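Local coordinates for YkuI protein (Bacillus subtilis, PDB 2BAS), which probably cleaves cyclic di-GMP as a phosphodiesterase through its EAL domain, and binds this second messenger, at residues A[93-98]-A[129-133]. Numbering follows the deposited sequence.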
loop_
_atom_site.group_PDB
_atom_site.type_symbol
_atom_site.label_atom_id
_atom_site.label_comp_id
_atom_site.label_asym_id
_atom_site.label_seq_id
_atom_site.Cartn_x
_atom_site.Cartn_y
_atom_site.Cartn_z
ATOM N N ILE A 93 34.004 -11.726 -2.576
ATOM C CA ILE A 93 33.059 -12.371 -3.501
ATOM C C ILE A 93 33.609 -13.655 -4.115
ATOM O O ILE A 93 32.941 -14.693 -4.098
ATOM C CB ILE A 93 32.616 -11.423 -4.641
ATOM C CG1 ILE A 93 31.977 -10.152 -4.077
ATOM C CG2 ILE A 93 31.613 -12.114 -5.554
ATOM C CD1 ILE A 93 31.883 -9.001 -5.082
ATOM N N ARG A 94 34.825 -13.575 -4.654
ATOM C CA ARG A 94 35.477 -14.724 -5.276
ATOM C C ARG A 94 35.678 -15.903 -4.324
ATOM O O ARG A 94 35.419 -17.049 -4.696
ATOM C CB ARG A 94 36.796 -14.309 -5.922
ATOM C CG ARG A 94 36.601 -13.467 -7.164
ATOM C CD ARG A 94 37.917 -12.904 -7.685
ATOM N NE ARG A 94 37.645 -11.980 -8.780
ATOM C CZ ARG A 94 37.522 -12.329 -10.061
ATOM N NH1 ARG A 94 37.671 -13.596 -10.443
ATOM N NH2 ARG A 94 37.252 -11.396 -10.968
ATOM N N GLN A 95 36.122 -15.634 -3.101
ATOM C CA GLN A 95 36.248 -16.695 -2.112
ATOM C C GLN A 95 34.904 -17.344 -1.851
ATOM O O GLN A 95 34.814 -18.566 -1.728
ATOM C CB GLN A 95 36.790 -16.156 -0.799
ATOM C CG GLN A 95 38.262 -15.839 -0.810
ATOM C CD GLN A 95 38.725 -15.321 0.525
ATOM O OE1 GLN A 95 38.603 -15.999 1.548
ATOM N NE2 GLN A 95 39.265 -14.111 0.527
ATOM N N ALA A 96 33.862 -16.520 -1.770
ATOM C CA ALA A 96 32.535 -17.002 -1.463
ATOM C C ALA A 96 31.957 -17.851 -2.584
ATOM O O ALA A 96 31.406 -18.921 -2.320
ATOM C CB ALA A 96 31.611 -15.850 -1.130
ATOM N N LEU A 97 32.073 -17.387 -3.827
ATOM C CA LEU A 97 31.546 -18.159 -4.953
ATOM C C LEU A 97 32.339 -19.458 -5.109
ATOM O O LEU A 97 31.812 -20.456 -5.601
ATOM C CB LEU A 97 31.511 -17.349 -6.257
ATOM C CG LEU A 97 30.645 -16.083 -6.324
ATOM C CD1 LEU A 97 30.525 -15.577 -7.746
ATOM C CD2 LEU A 97 29.253 -16.281 -5.740
ATOM N N ASP A 98 33.596 -19.442 -4.672
ATOM C CA ASP A 98 34.393 -20.663 -4.607
ATOM C C ASP A 98 33.761 -21.644 -3.607
ATOM O O ASP A 98 33.579 -22.823 -3.921
ATOM C CB ASP A 98 35.865 -20.372 -4.254
ATOM C CG ASP A 98 36.661 -19.780 -5.427
ATOM O OD1 ASP A 98 36.064 -19.418 -6.461
ATOM O OD2 ASP A 98 37.898 -19.669 -5.316
ATOM N N LEU A 129 32.398 -10.592 -13.720
ATOM C CA LEU A 129 32.740 -11.471 -12.601
ATOM C C LEU A 129 31.707 -12.571 -12.443
ATOM O O LEU A 129 32.068 -13.710 -12.154
ATOM C CB LEU A 129 32.879 -10.698 -11.283
ATOM C CG LEU A 129 33.038 -11.510 -9.987
ATOM C CD1 LEU A 129 34.175 -12.525 -10.087
ATOM C CD2 LEU A 129 33.274 -10.597 -8.816
ATOM N N LEU A 130 30.433 -12.234 -12.635
ATOM C CA LEU A 130 29.362 -13.221 -12.510
ATOM C C LEU A 130 29.431 -14.283 -13.608
ATOM O O LEU A 130 29.261 -15.473 -13.334
ATOM C CB LEU A 130 27.984 -12.550 -12.480
ATOM C CG LEU A 130 27.619 -11.715 -11.245
ATOM C CD1 LEU A 130 26.221 -11.110 -11.398
ATOM C CD2 LEU A 130 27.711 -12.515 -9.943
ATOM N N LYS A 131 29.703 -13.844 -14.835
ATOM C CA LYS A 131 29.792 -14.729 -16.003
ATOM C C LYS A 131 30.918 -15.764 -15.916
ATOM O O LYS A 131 30.813 -16.848 -16.487
ATOM C CB LYS A 131 29.922 -13.903 -17.290
ATOM C CG LYS A 131 28.613 -13.221 -17.730
ATOM C CD LYS A 131 28.851 -12.221 -18.859
ATOM C CE LYS A 131 27.553 -11.748 -19.484
ATOM N NZ LYS A 131 26.910 -12.828 -20.280
ATOM N N GLU A 132 31.987 -15.420 -15.199
ATOM C CA GLU A 132 33.127 -16.321 -15.003
ATOM C C GLU A 132 32.719 -17.534 -14.164
ATOM O O GLU A 132 33.165 -18.656 -14.414
ATOM C CB GLU A 132 34.284 -15.579 -14.327
ATOM C CG GLU A 132 35.516 -16.438 -14.056
ATOM C CD GLU A 132 36.441 -15.840 -13.002
ATOM O OE1 GLU A 132 36.393 -14.606 -12.782
ATOM O OE2 GLU A 132 37.220 -16.613 -12.393
ATOM N N TYR A 133 31.876 -17.293 -13.163
ATOM C CA TYR A 133 31.388 -18.366 -12.310
ATOM C C TYR A 133 30.198 -19.078 -12.927
ATOM O O TYR A 133 29.840 -20.181 -12.508
ATOM C CB TYR A 133 31.125 -17.872 -10.890
ATOM C CG TYR A 133 32.420 -17.628 -10.146
ATOM C CD1 TYR A 133 33.062 -16.384 -10.198
ATOM C CD2 TYR A 133 33.032 -18.656 -9.425
ATOM C CE1 TYR A 133 34.269 -16.165 -9.527
ATOM C CE2 TYR A 133 34.239 -18.450 -8.755
ATOM C CZ TYR A 133 34.853 -17.206 -8.809
ATOM O OH TYR A 133 36.037 -17.007 -8.138
#
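Tyr-133 reaches across from helix 124-135 and lays one face of its ring on Leu-97 of helix 82-100. Leu-97 CB makes a CH-pi contact 3.9 Å from the ring centroid, nearly on the normal, while Leu-97 CD1, a branch methyl suited to a flat ring, lies 3.6 Å from Tyr-133 CD1. With CG turned away from its own carbonyl carbon (chi1 -73°), the tyrosine sends its hydroxyl to the outer edge of the contact, where OH donates to Asp-98 OD1 at 2.9 Å. That oxygen sits at the ring edge and is met on its syn side but well out of the carboxylate plane. A tyrosine suits this boundary because its ring fills the interior and its OH meets the polar surface; a phenylalanine here would probably keep the packing on Leu-97 but leave Asp-98 without its cross-helix donor.

One turn back along each helix, Arg-94, extended from CG to NE, is long enough to lie on a methyl and still present its charge: Leu-129 CD1 sits beneath the centre of one guanidinium face, 3.4 Å from Arg-94 CZ. Arg-94 NH1 forms a hydrogen-bonded salt bridge to the syn lone pair of Glu-132 OE1 at 2.9 Å, somewhat bent, with OE1 23° out of the guanidinium plane. Deeper, Ile-93 CG2 touches Leu-129 CD2, and Leu-97 continues inward to Ile-109 and Phe-143. Two neighbouring, nearly parallel helices of the EAL barrel thus share an aliphatic-aromatic interior beneath a polar outer edge, whose opposite charges probably favour this alignment.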